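Local coordinates for putative transcriptional regulator protein, LacI family (Rhizobium etli, PDB 3MIZ) that probably binds cis-regulatory DNA and represses transcription, as LacI-family regulators do, the present chain holding the periplasmic-binding-protein-like part, at residues Gly17-Tyr22 with Val60-Met65; Val30-Gly35 with Val96-Arg101; Arg81-Pro86 with Ile142-Glu147; Ile210-Ala215 with Val227-Phe232. One frame throughout, in Å; residues are numbered along the deposited sequence.

Contact 1: Gly17-Tyr22 with Val60-Met65; sequences GIITDY and VEIWKM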
loop_
_atom_site.group_PDB
_atom_site.type_symbol
_atom_site.label_atom_id
_atom_site.label_comp_id
_atom_site.label_asym_id
_atom_site.label_seq_id
_atom_site.Cartn_x
_atom_site.Cartn_y
_atom_site.Cartn_z
ATOM N N GLY A 17 -20.055 10.337 -1.185
ATOM C CA GLY A 17 -18.838 10.734 -1.852
ATOM C C GLY A 17 -17.732 10.763 -0.820
ATOM O O GLY A 17 -17.946 11.187 0.311
ATOM N N ILE A 18 -16.556 10.286 -1.193
ATOM C CA ILE A 18 -15.413 10.306 -0.285
ATOM C C ILE A 18 -14.433 11.331 -0.820
ATOM O O ILE A 18 -14.018 11.256 -1.974
ATOM C CB ILE A 18 -14.660 8.963 -0.251
ATOM C CG1 ILE A 18 -15.559 7.860 0.304
ATOM C CG2 ILE A 18 -13.387 9.106 0.618
ATOM C CD1 ILE A 18 -14.860 6.493 0.363
ATOM N N ILE A 19 -14.074 12.304 0.002
ATOM C CA ILE A 19 -13.100 13.287 -0.437
ATOM C C ILE A 19 -11.849 12.953 0.350
ATOM O O ILE A 19 -11.828 13.068 1.573
ATOM C CB ILE A 19 -13.561 14.732 -0.139
ATOM C CG1 ILE A 19 -14.803 15.050 -0.980
ATOM C CG2 ILE A 19 -12.423 15.721 -0.436
ATOM C CD1 ILE A 19 -15.311 16.468 -0.838
ATOM N N THR A 20 -10.820 12.493 -0.346
ATOM C CA THR A 20 -9.583 12.155 0.326
ATOM C C THR A 20 -8.460 13.049 -0.163
ATOM O O THR A 20 -8.582 13.682 -1.203
ATOM C CB THR A 20 -9.189 10.711 0.073
ATOM O OG1 THR A 20 -8.022 10.412 0.843
ATOM C CG2 THR A 20 -8.897 10.485 -1.413
ATOM N N ASP A 21 -7.360 13.092 0.582
ATOM C CA ASP A 21 -6.240 13.931 0.186
ATOM C C ASP A 21 -5.097 13.258 -0.574
ATOM O O ASP A 21 -4.902 13.525 -1.760
ATOM C CB ASP A 21 -5.670 14.692 1.401
ATOM C CG ASP A 21 -5.389 13.794 2.609
ATOM O OD1 ASP A 21 -5.460 12.551 2.491
ATOM O OD2 ASP A 21 -5.084 14.349 3.689
ATOM N N TYR A 22 -4.360 12.365 0.080
ATOM C CA TYR A 22 -3.197 11.757 -0.566
ATOM C C TYR A 22 -3.259 10.271 -0.876
ATOM O O TYR A 22 -2.248 9.574 -0.765
ATOM C CB TYR A 22 -1.963 12.035 0.289
ATOM C CG TYR A 22 -1.806 13.492 0.644
ATOM C CD1 TYR A 22 -1.402 14.425 -0.312
ATOM C CD2 TYR A 22 -2.089 13.946 1.928
ATOM C CE1 TYR A 22 -1.286 15.775 0.003
ATOM C CE2 TYR A 22 -1.976 15.294 2.256
ATOM C CZ TYR A 22 -1.574 16.204 1.285
ATOM O OH TYR A 22 -1.478 17.538 1.601
ATOM N N VAL A 60 -12.031 22.734 -3.429
ATOM C CA VAL A 60 -13.204 23.579 -3.585
ATOM C C VAL A 60 -14.013 23.096 -4.780
ATOM O O VAL A 60 -15.232 22.937 -4.703
ATOM C CB VAL A 60 -12.801 25.051 -3.803
ATOM C CG1 VAL A 60 -14.044 25.905 -4.051
ATOM C CG2 VAL A 60 -12.043 25.561 -2.582
ATOM N N GLU A 61 -13.311 22.868 -5.883
ATOM C CA GLU A 61 -13.917 22.396 -7.121
ATOM C C GLU A 61 -14.575 21.026 -6.933
ATOM O O GLU A 61 -15.614 20.738 -7.535
ATOM C CB GLU A 61 -12.837 22.334 -8.209
ATOM C CG GLU A 61 -13.190 21.533 -9.446
ATOM C CD GLU A 61 -12.092 21.596 -10.497
ATOM O OE1 GLU A 61 -10.910 21.400 -10.138
ATOM O OE2 GLU A 61 -12.406 21.838 -11.686
ATOM N N ILE A 62 -13.977 20.182 -6.098
ATOM C CA ILE A 62 -14.537 18.853 -5.860
ATOM C C ILE A 62 -15.854 18.920 -5.101
ATOM O O ILE A 62 -16.775 18.165 -5.393
ATOM C CB ILE A 62 -13.546 17.953 -5.100
ATOM C CG1 ILE A 62 -12.383 17.590 -6.028
ATOM C CG2 ILE A 62 -14.258 16.691 -4.593
ATOM C CD1 ILE A 62 -11.265 16.821 -5.365
ATOM N N TRP A 63 -15.947 19.820 -4.126
ATOM C CA TRP A 63 -17.185 19.964 -3.370
ATOM C C TRP A 63 -18.288 20.434 -4.316
ATOM O O TRP A 63 -19.434 19.976 -4.243
ATOM C CB TRP A 63 -17.022 20.985 -2.246
ATOM C CG TRP A 63 -16.299 20.458 -1.045
ATOM C CD1 TRP A 63 -14.973 20.609 -0.744
ATOM C CD2 TRP A 63 -16.873 19.703 0.026
ATOM N NE1 TRP A 63 -14.690 19.994 0.460
ATOM C CE2 TRP A 63 -15.840 19.433 0.953
ATOM C CE3 TRP A 63 -18.166 19.230 0.296
ATOM C CZ2 TRP A 63 -16.059 18.712 2.130
ATOM C CZ3 TRP A 63 -18.384 18.509 1.471
ATOM C CH2 TRP A 63 -17.332 18.260 2.373
ATOM N N LYS A 64 -17.922 21.361 -5.197
ATOM C CA LYS A 64 -18.846 21.912 -6.178
ATOM C C LYS A 64 -19.331 20.766 -7.066
ATOM O O LYS A 64 -20.520 20.652 -7.358
ATOM C CB LYS A 64 -18.126 22.973 -7.015
ATOM C CG LYS A 64 -19.009 24.097 -7.505
ATOM C CD LYS A 64 -18.174 25.255 -8.043
ATOM C CE LYS A 64 -17.265 25.856 -6.969
ATOM N NZ LYS A 64 -18.030 26.400 -5.808
HETATM N N MSE A 65 -18.401 19.918 -7.491
HETATM C CA MSE A 65 -18.740 18.771 -8.326
HETATM C C MSE A 65 -19.724 17.844 -7.621
HETATM O O MSE A 65 -20.693 17.382 -8.226
HETATM C CB MSE A 65 -17.480 17.981 -8.695
HETATM C CG MSE A 65 -17.765 16.557 -9.184
HETATM SE SE MSE A 65 -16.224 15.745 -10.006
HETATM C CE MSE A 65 -16.340 16.689 -11.686
#
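Ile-19 drives its CD1 methyl onto the indole of Trp-63, 3.5 Å from CE2, and the two side chains run roughly perpendicular. The methyl stands over the face of the bicycle: it lies only 18° off the normal of the five-membered ring, whose centroid is 3.7 Å from CD1, a CH-pi contact. Ile-62 meets the same isoleucine differently, the two side chains lying alongside and pointing opposite ways, with Ile-62 CG2 within 3.9 Å of Ile-19 CD1. In Ile-19, CG1 is anti to the carbonyl carbon (chi1 -66°) and the side chain is extended beyond it, which carries CD1 out to the helix. The indole NE1 is hydrogen-bonded to Glu-59, one turn earlier, and this bond probably helps fix the ring's tilt. With an alanine in place of Trp-63, the Ile-19 methyl would probably lose its aromatic platform and Glu-59 its indole N-H partner. The contact lays helix 56-68 against strand 15-20 of the parallel sheet; Ile-62 also touches Ala-50 on neighbouring strand 46-51, while Trp-63 and Ile-19 both reach Val-74 on strand 73-78, at the other side of strand 15-20.

Contact 2: Val30-Gly35 with Val96-Arg101; sequences VDIVRG and VMINCR
Ile-32 meets Ile-98 through apolar contact alone, CG2 to CG2 at 3.9 Å, with no hydrogen bond between residues 30-35 and 96-101. Both isoleucines hold CG2 anti to the backbone N, and the side chains lie antiparallel, side by side, touching by these branches. The other arm of Ile-32 makes a van der Waals contact with Asn-99, its CD1 approaching the asparagine CB at 4.0 Å, with one side chain set crosswise to the other. A single helix residue thus straddles the corner at Ile-98 and Asn-99, where the chain leaves one sheet for another.

No charged group bridges the two segments. Within the helix, Arg-34 reaches back to Asp-31 in a salt bridge, NH1 to OD2 at 3.3 Å, whose hydrogen bond is weak; Asp-31 OD2 has a second cationic partner in Arg-236, and Arg-34 also makes a cation-pi contact with Tyr-254.

Helix 30-42 packs here on the parallel sheet of the N-terminal part of the chain, Ile-32 also touching Val-77 and Ile-98 touching Leu-75, both on strand 73-78. Tyr-253, at the start of helix 253-268, touches Ile-32 and Asn-99 as well.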
loop_
_atom_site.group_PDB
_atom_site.type_symbol
_atom_site.label_atom_id
_atom_site.label_comp_id
_atom_site.label_asym_id
_atom_site.label_seq_id
_atom_site.Cartn_x
_atom_site.Cartn_y
_atom_site.Cartn_z
ATOM N N VAL A 30 -6.183 2.675 2.841
ATOM C CA VAL A 30 -7.264 2.197 1.998
ATOM C C VAL A 30 -8.261 1.391 2.810
ATOM O O VAL A 30 -9.414 1.245 2.407
ATOM C CB VAL A 30 -6.735 1.310 0.851
ATOM C CG1 VAL A 30 -5.769 2.102 -0.015
ATOM C CG2 VAL A 30 -6.057 0.074 1.418
ATOM N N ASP A 31 -7.821 0.863 3.952
ATOM C CA ASP A 31 -8.717 0.083 4.799
ATOM C C ASP A 31 -9.920 0.911 5.246
ATOM O O ASP A 31 -10.986 0.366 5.530
ATOM C CB ASP A 31 -7.971 -0.461 6.019
ATOM C CG ASP A 31 -7.844 -1.969 5.989
ATOM O OD1 ASP A 31 -7.510 -2.518 4.916
ATOM O OD2 ASP A 31 -8.076 -2.606 7.038
ATOM N N ILE A 32 -9.760 2.230 5.321
ATOM C CA ILE A 32 -10.895 3.061 5.709
ATOM C C ILE A 32 -11.899 2.933 4.578
ATOM O O ILE A 32 -13.095 2.747 4.802
ATOM C CB ILE A 32 -10.512 4.545 5.862
ATOM C CG1 ILE A 32 -9.573 4.718 7.054
ATOM C CG2 ILE A 32 -11.786 5.388 6.086
ATOM C CD1 ILE A 32 -9.006 6.129 7.175
ATOM N N VAL A 33 -11.400 3.032 3.352
ATOM C CA VAL A 33 -12.257 2.930 2.182
ATOM C C VAL A 33 -12.903 1.552 2.170
ATOM O O VAL A 33 -14.090 1.418 1.882
ATOM C CB VAL A 33 -11.453 3.160 0.897
ATOM C CG1 VAL A 33 -12.378 3.171 -0.307
ATOM C CG2 VAL A 33 -10.698 4.476 1.002
ATOM N N ARG A 34 -12.117 0.533 2.506
ATOM C CA ARG A 34 -12.615 -0.835 2.562
ATOM C C ARG A 34 -13.781 -0.916 3.545
ATOM O O ARG A 34 -14.790 -1.568 3.276
ATOM C CB ARG A 34 -11.491 -1.777 3.012
ATOM C CG ARG A 34 -11.920 -3.220 3.215
ATOM C CD ARG A 34 -10.861 -3.994 3.999
ATOM N NE ARG A 34 -11.427 -5.198 4.594
ATOM C CZ ARG A 34 -10.962 -5.783 5.691
ATOM N NH1 ARG A 34 -9.911 -5.274 6.326
ATOM N NH2 ARG A 34 -11.556 -6.873 6.162
ATOM N N GLY A 35 -13.636 -0.251 4.687
ATOM C CA GLY A 35 -14.687 -0.255 5.688
ATOM C C GLY A 35 -15.908 0.497 5.191
ATOM O O GLY A 35 -17.044 0.052 5.381
ATOM N N VAL A 96 -19.086 13.871 7.410
ATOM C CA VAL A 96 -18.484 13.269 8.592
ATOM C C VAL A 96 -16.999 13.128 8.266
ATOM O O VAL A 96 -16.633 12.649 7.191
ATOM C CB VAL A 96 -19.079 11.882 8.917
ATOM C CG1 VAL A 96 -18.270 11.212 10.022
ATOM C CG2 VAL A 96 -20.527 12.031 9.373
HETATM N N MSE A 97 -16.146 13.584 9.174
HETATM C CA MSE A 97 -14.702 13.500 8.965
HETATM C C MSE A 97 -14.151 12.210 9.571
HETATM O O MSE A 97 -14.540 11.823 10.668
HETATM C CB MSE A 97 -14.013 14.720 9.595
HETATM C CG MSE A 97 -14.398 16.033 8.916
HETATM SE SE MSE A 97 -13.667 17.598 9.809
HETATM C CE MSE A 97 -11.829 17.373 9.299
ATOM N N ILE A 98 -13.260 11.542 8.842
ATOM C CA ILE A 98 -12.665 10.295 9.323
ATOM C C ILE A 98 -11.140 10.351 9.255
ATOM O O ILE A 98 -10.565 10.621 8.193
ATOM C CB ILE A 98 -13.145 9.088 8.493
ATOM C CG1 ILE A 98 -14.683 9.023 8.505
ATOM C CG2 ILE A 98 -12.561 7.793 9.091
ATOM C CD1 ILE A 98 -15.279 8.093 7.433
ATOM N N ASN A 99 -10.511 10.091 10.397
ATOM C CA ASN A 99 -9.051 10.082 10.560
ATOM C C ASN A 99 -8.507 11.502 10.667
ATOM O O ASN A 99 -7.305 11.742 10.507
ATOM C CB ASN A 99 -8.370 9.368 9.386
ATOM C CG ASN A 99 -7.001 8.821 9.757
ATOM O OD1 ASN A 99 -6.150 8.598 8.897
ATOM N ND2 ASN A 99 -6.790 8.595 11.042
ATOM N N CYS A 100 -9.403 12.441 10.935
ATOM C CA CYS A 100 -9.032 13.831 11.056
ATOM C C CYS A 100 -10.055 14.563 11.913
ATOM O O CYS A 100 -11.142 14.049 12.190
ATOM C CB CYS A 100 -8.936 14.475 9.663
ATOM S SG CYS A 100 -10.422 14.284 8.617
ATOM N N ARG A 101 -9.684 15.762 12.342
ATOM C CA ARG A 101 -10.535 16.589 13.179
ATOM C C ARG A 101 -10.516 18.015 12.627
ATOM O O ARG A 101 -9.488 18.484 12.133
ATOM C CB ARG A 101 -9.998 16.569 14.613
ATOM C CG ARG A 101 -10.204 17.837 15.416
ATOM C CD ARG A 101 -9.387 17.778 16.695
ATOM N NE ARG A 101 -8.136 17.056 16.464
ATOM C CZ ARG A 101 -7.202 16.828 17.383
ATOM N NH1 ARG A 101 -7.349 17.269 18.629
ATOM N NH2 ARG A 101 -6.124 16.131 17.056
#

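Contact 3: Arg81-Pro86 with Ile142-Glu147; sequences RRIVDP and ILLGAE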
loop_
_atom_site.group_PDB
_atom_site.type_symbol
_atom_site.label_atom_id
_atom_site.label_comp_id
_atom_site.label_asym_id
_atom_site.label_seq_id
_atom_site.Cartn_x
_atom_site.Cartn_y
_atom_site.Cartn_z
ATOM N N ARG A 81 -3.532 11.105 10.155
ATOM C CA ARG A 81 -4.257 11.959 11.070
ATOM C C ARG A 81 -3.907 13.435 10.911
ATOM O O ARG A 81 -2.742 13.818 10.952
ATOM C CB ARG A 81 -4.009 11.492 12.493
ATOM C CG ARG A 81 -5.090 11.899 13.447
ATOM C CD ARG A 81 -4.877 11.230 14.780
ATOM N NE ARG A 81 -5.729 11.810 15.804
ATOM C CZ ARG A 81 -5.685 11.461 17.080
ATOM N NH1 ARG A 81 -4.824 10.531 17.479
ATOM N NH2 ARG A 81 -6.493 12.043 17.952
ATOM N N ARG A 82 -4.933 14.259 10.723
ATOM C CA ARG A 82 -4.736 15.690 10.528
ATOM C C ARG A 82 -5.807 16.502 11.249
ATOM O O ARG A 82 -6.871 15.985 11.600
ATOM C CB ARG A 82 -4.823 16.043 9.035
ATOM C CG ARG A 82 -3.776 15.425 8.122
ATOM C CD ARG A 82 -4.084 15.767 6.666
ATOM N NE ARG A 82 -4.211 17.211 6.478
ATOM C CZ ARG A 82 -4.786 17.788 5.427
ATOM N NH1 ARG A 82 -5.299 17.050 4.449
ATOM N NH2 ARG A 82 -4.865 19.114 5.362
ATOM N N ILE A 83 -5.504 17.774 11.475
ATOM C CA ILE A 83 -6.451 18.712 12.061
ATOM C C ILE A 83 -6.610 19.698 10.905
ATOM O O ILE A 83 -5.636 20.346 10.500
ATOM C CB ILE A 83 -5.874 19.453 13.284
ATOM C CG1 ILE A 83 -5.574 18.463 14.415
ATOM C CG2 ILE A 83 -6.883 20.478 13.787
ATOM C CD1 ILE A 83 -4.856 19.106 15.603
ATOM N N VAL A 84 -7.815 19.789 10.352
ATOM C CA VAL A 84 -8.045 20.669 9.217
ATOM C C VAL A 84 -9.516 20.914 8.945
ATOM O O VAL A 84 -10.361 20.037 9.166
ATOM C CB VAL A 84 -7.403 20.083 7.937
ATOM C CG1 VAL A 84 -7.929 18.677 7.687
ATOM C CG2 VAL A 84 -7.706 20.974 6.732
ATOM N N ASP A 85 -9.818 22.128 8.494
ATOM C CA ASP A 85 -11.181 22.498 8.139
ATOM C C ASP A 85 -11.337 22.222 6.653
ATOM O O ASP A 85 -10.504 22.642 5.847
ATOM C CB ASP A 85 -11.426 23.990 8.386
ATOM C CG ASP A 85 -11.960 24.278 9.771
ATOM O OD1 ASP A 85 -11.906 23.383 10.647
ATOM O OD2 ASP A 85 -12.435 25.413 9.988
ATOM N N PRO A 86 -12.394 21.501 6.263
ATOM C CA PRO A 86 -12.524 21.257 4.822
ATOM C C PRO A 86 -12.705 22.597 4.101
ATOM O O PRO A 86 -13.228 23.549 4.679
ATOM C CB PRO A 86 -13.778 20.389 4.724
ATOM C CG PRO A 86 -13.814 19.670 6.061
ATOM C CD PRO A 86 -13.419 20.773 7.029
ATOM N N ILE A 142 6.476 15.816 11.218
ATOM C CA ILE A 142 5.430 16.667 10.660
ATOM C C ILE A 142 4.067 16.030 10.908
ATOM O O ILE A 142 3.039 16.709 10.944
ATOM C CB ILE A 142 5.617 16.867 9.135
ATOM C CG1 ILE A 142 4.602 17.891 8.619
ATOM C CG2 ILE A 142 5.428 15.550 8.408
ATOM C CD1 ILE A 142 4.759 18.230 7.140
ATOM N N LEU A 143 4.071 14.716 11.085
ATOM C CA LEU A 143 2.849 13.975 11.323
ATOM C C LEU A 143 2.357 14.108 12.753
ATOM O O LEU A 143 3.095 13.844 13.706
ATOM C CB LEU A 143 3.061 12.497 10.989
ATOM C CG LEU A 143 3.316 12.203 9.508
ATOM C CD1 LEU A 143 3.535 10.717 9.300
ATOM C CD2 LEU A 143 2.119 12.680 8.699
ATOM N N LEU A 144 1.103 14.520 12.895
ATOM C CA LEU A 144 0.495 14.678 14.211
ATOM C C LEU A 144 0.538 13.348 14.962
ATOM O O LEU A 144 0.886 13.301 16.140
ATOM C CB LEU A 144 -0.964 15.123 14.078
ATOM C CG LEU A 144 -1.713 15.138 15.415
ATOM C CD1 LEU A 144 -1.148 16.247 16.304
ATOM C CD2 LEU A 144 -3.204 15.336 15.181
ATOM N N GLY A 145 0.165 12.280 14.270
ATOM C CA GLY A 145 0.168 10.961 14.880
ATOM C C GLY A 145 1.527 10.577 15.432
ATOM O O GLY A 145 1.623 10.014 16.524
ATOM N N ALA A 146 2.580 10.878 14.675
ATOM C CA ALA A 146 3.941 10.555 15.097
ATOM C C ALA A 146 4.268 11.206 16.430
ATOM O O ALA A 146 4.825 10.566 17.327
ATOM C CB ALA A 146 4.938 11.008 14.047
ATOM N N GLU A 147 3.915 12.483 16.557
ATOM C CA GLU A 147 4.191 13.226 17.777
ATOM C C GLU A 147 3.359 12.728 18.946
ATOM O O GLU A 147 3.846 12.665 20.073
ATOM C CB GLU A 147 3.928 14.715 17.558
ATOM C CG GLU A 147 4.841 15.641 18.347
ATOM C CD GLU A 147 6.315 15.467 17.993
ATOM O OE1 GLU A 147 6.623 15.009 16.868
ATOM O OE2 GLU A 147 7.170 15.806 18.841
HETATM O O HOH W 1 -0.467 12.205 11.582
HETATM O O HOH W 2 -0.757 15.701 10.751
#
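Arg-81 and Gly-145 bring the backbones within 5.9 Å, CA to CA, where the weakly bonded strand 81-83 faces the first turn of helix 144-160, and two waters span the gap. Both donate to the carbonyl oxygen of Arg-81. Water 1 also accepts from Gly-145 N at 2.8 Å, and water 2 accepts from Leu-144 N at 3.1 Å, so that amides at the N-terminal end of the helix are joined to the strand through solvent, with no direct hydrogen bond between the segments. The N-terminal end of the helix would probably polarise these waters and favour their accepting from its amides.

The side-chain contacts converge on Leu-144. Its CB lies 3.8 Å from Arg-81 O. With CG anti to the backbone N (chi1 173°), its branch extends toward the strand, where CD2 touches Ile-83 CG1 at 4.0 Å and lies 4.1 Å from Ile-83 CD1; the leucine and isoleucine side chains cross at about a right angle. The aliphatic part of Arg-81 lies on the same leucine, with its CG 4.3 Å from Leu-144 CD2. Beyond it, the guanidinium is engaged elsewhere: NE forms a salt bridge with Glu-112 and NH1 another with Asp-115, which probably keeps the long side chain extended past the helix start.

Strand 81-83 pairs in parallel with strand 100-101, whose Arg-101 touches both Ile-83 and Leu-144. Helix 144-160 belongs to the other half of the chain and follows strand 134-138 of the mixed sheet, so this partly exposed contact bridges the two lobes across the cleft.

Contact 4: Ile210-Ala215 with Val227-Phe232; sequences IQIYIA and VSIVGF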
loop_
_atom_site.group_PDB
_atom_site.type_symbol
_atom_site.label_atom_id
_atom_site.label_comp_id
_atom_site.label_asym_id
_atom_site.label_seq_id
_atom_site.Cartn_x
_atom_site.Cartn_y
_atom_site.Cartn_z
ATOM N N ILE A 210 10.782 -2.733 9.213
ATOM C CA ILE A 210 11.523 -3.540 8.256
ATOM C C ILE A 210 13.016 -3.217 8.363
ATOM O O ILE A 210 13.848 -4.116 8.420
ATOM C CB ILE A 210 11.081 -3.274 6.800
ATOM C CG1 ILE A 210 9.622 -3.700 6.599
ATOM C CG2 ILE A 210 11.977 -4.069 5.837
ATOM C CD1 ILE A 210 9.035 -3.226 5.266
ATOM N N GLN A 211 13.346 -1.928 8.389
ATOM C CA GLN A 211 14.746 -1.504 8.473
ATOM C C GLN A 211 15.402 -1.823 9.810
ATOM O O GLN A 211 16.611 -2.084 9.864
ATOM C CB GLN A 211 14.861 -0.004 8.190
ATOM C CG GLN A 211 14.443 0.358 6.773
ATOM C CD GLN A 211 14.700 1.809 6.447
ATOM O OE1 GLN A 211 15.845 2.275 6.491
ATOM N NE2 GLN A 211 13.640 2.536 6.115
ATOM N N ILE A 212 14.612 -1.794 10.884
ATOM C CA ILE A 212 15.120 -2.095 12.222
ATOM C C ILE A 212 15.395 -3.606 12.353
ATOM O O ILE A 212 16.340 -4.021 13.024
ATOM C CB ILE A 212 14.110 -1.634 13.305
ATOM C CG1 ILE A 212 13.856 -0.128 13.150
ATOM C CG2 ILE A 212 14.668 -1.913 14.704
ATOM C CD1 ILE A 212 12.767 0.426 14.034
ATOM N N TYR A 213 14.560 -4.429 11.726
ATOM C CA TYR A 213 14.774 -5.879 11.767
ATOM C C TYR A 213 16.098 -6.178 11.079
ATOM O O TYR A 213 16.919 -6.938 11.589
ATOM C CB TYR A 213 13.662 -6.618 11.012
ATOM C CG TYR A 213 12.539 -7.143 11.881
ATOM C CD1 TYR A 213 11.812 -6.295 12.715
ATOM C CD2 TYR A 213 12.164 -8.487 11.818
ATOM C CE1 TYR A 213 10.733 -6.769 13.463
ATOM C CE2 TYR A 213 11.085 -8.971 12.554
ATOM C CZ TYR A 213 10.375 -8.109 13.372
ATOM O OH TYR A 213 9.296 -8.582 14.083
ATOM N N ILE A 214 16.292 -5.579 9.907
ATOM C CA ILE A 214 17.509 -5.797 9.132
ATOM C C ILE A 214 18.732 -5.247 9.860
ATOM O O ILE A 214 19.793 -5.878 9.869
ATOM C CB ILE A 214 17.384 -5.173 7.723
ATOM C CG1 ILE A 214 16.212 -5.846 6.980
ATOM C CG2 ILE A 214 18.685 -5.356 6.935
ATOM C CD1 ILE A 214 16.020 -5.374 5.571
ATOM N N ALA A 215 18.580 -4.082 10.481
ATOM C CA ALA A 215 19.680 -3.488 11.227
ATOM C C ALA A 215 20.125 -4.439 12.348
ATOM O O ALA A 215 21.313 -4.680 12.536
ATOM C CB ALA A 215 19.243 -2.153 11.816
ATOM N N VAL A 227 16.833 -8.747 21.121
ATOM C CA VAL A 227 16.175 -7.444 21.180
ATOM C C VAL A 227 14.722 -7.565 20.741
ATOM O O VAL A 227 14.432 -8.167 19.713
ATOM C CB VAL A 227 16.889 -6.404 20.284
ATOM C CG1 VAL A 227 16.832 -6.835 18.820
ATOM C CG2 VAL A 227 16.241 -5.031 20.467
ATOM N N SER A 228 13.809 -7.009 21.530
ATOM C CA SER A 228 12.391 -7.051 21.192
ATOM C C SER A 228 12.080 -5.861 20.288
ATOM O O SER A 228 12.707 -4.812 20.405
ATOM C CB SER A 228 11.529 -6.958 22.454
ATOM O OG SER A 228 11.649 -8.121 23.260
ATOM N N ILE A 229 11.125 -6.028 19.382
ATOM C CA ILE A 229 10.746 -4.944 18.486
ATOM C C ILE A 229 9.233 -4.919 18.348
ATOM O O ILE A 229 8.615 -5.961 18.165
ATOM C CB ILE A 229 11.377 -5.130 17.085
ATOM C CG1 ILE A 229 12.910 -5.128 17.199
ATOM C CG2 ILE A 229 10.917 -4.008 16.151
ATOM C CD1 ILE A 229 13.629 -5.429 15.901
ATOM N N VAL A 230 8.633 -3.736 18.474
ATOM C CA VAL A 230 7.192 -3.596 18.313
ATOM C C VAL A 230 6.982 -2.462 17.305
ATOM O O VAL A 230 7.839 -1.594 17.162
ATOM C CB VAL A 230 6.468 -3.271 19.661
ATOM C CG1 VAL A 230 6.680 -4.432 20.655
ATOM C CG2 VAL A 230 6.994 -1.968 20.260
ATOM N N GLY A 231 5.872 -2.497 16.577
ATOM C CA GLY A 231 5.623 -1.450 15.597
ATOM C C GLY A 231 4.346 -0.693 15.893
ATOM O O GLY A 231 3.936 -0.592 17.046
ATOM N N PHE A 232 3.727 -0.140 14.850
ATOM C CA PHE A 232 2.477 0.584 15.002
ATOM C C PHE A 232 1.763 0.672 13.653
ATOM O O PHE A 232 2.407 0.927 12.626
ATOM C CB PHE A 232 2.735 1.997 15.543
ATOM C CG PHE A 232 1.579 2.569 16.316
ATOM C CD1 PHE A 232 0.355 2.813 15.691
ATOM C CD2 PHE A 232 1.709 2.856 17.675
ATOM C CE1 PHE A 232 -0.727 3.334 16.406
ATOM C CE2 PHE A 232 0.633 3.380 18.404
ATOM C CZ PHE A 232 -0.587 3.619 17.766
#
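Ile-229 packs against Ile-212 and Tyr-213 in a beta-alpha-beta crossover of the periplasmic-binding-protein-like fold, in which helix 206-217 lies on the path from strand 200-203 to its parallel neighbour, strand 228-230. The CA atoms of Tyr-213 and Ile-229 are 7.9 Å apart, and the contact is wholly apolar.

From the strand backbone, Ile-229 first meets the tyrosine at CB, 4.0 Å from Tyr-213 CE1. One branch, CG2, approaches the same ring carbon at 3.9 Å. On the other branch, a chi1 of -61° turns CG1 away from the carbonyl carbon, and a straight chi2 (175°) projects CD1 toward the two helix residues. There CD1 is shared by both: it sits 3.8 Å from Tyr-213 CD1 and 3.9 Å from the CG2 methyl of Ile-212. Both partners cross the isoleucine at a slant. Both branches of Ile-229 thus touch the CD1-CE1 bond of the ring, approached obliquely, while Ile-212 borders only the end of the longer branch.

The phenol end of Tyr-213 is held beyond these segments by a hydrogen bond from OH to the backbone oxygen of Pro-244, which probably limits how far the ring can swing relative to the isoleucine. Ile-212 also touches Ser-203 on strand 200-203. On the other side of the strand from Ile-229, Val-230 packs on Leu-122 and Leu-126 of helix 115-127, so helices flank both faces of the sheet here. At the backbone of the central isoleucine, Ile-229 O receives a hydrogen bond from Ser-289 OG.

From the N terminus, contact 1 closes the first loop, bringing helix 56-68 back to strand 15-20. Contact 2 opens inside that loop at helix 30-42 and closes after it at residues 96-101, so the two cross; they touch where Ile-18 CD1 meets Val-33 CG1. Contact 3 opens within the span of contact 2 and crosses it in turn, with strands 81-83 and 100-101 adjacent, then closes at helix 144-160, joining the first lobe to the second. The Asp-21 to Arg-82 salt bridge connects contacts 1 and 3. Contact 4 follows in series, a short loop within the second lobe, its centre about 37 Å from that of contact 1.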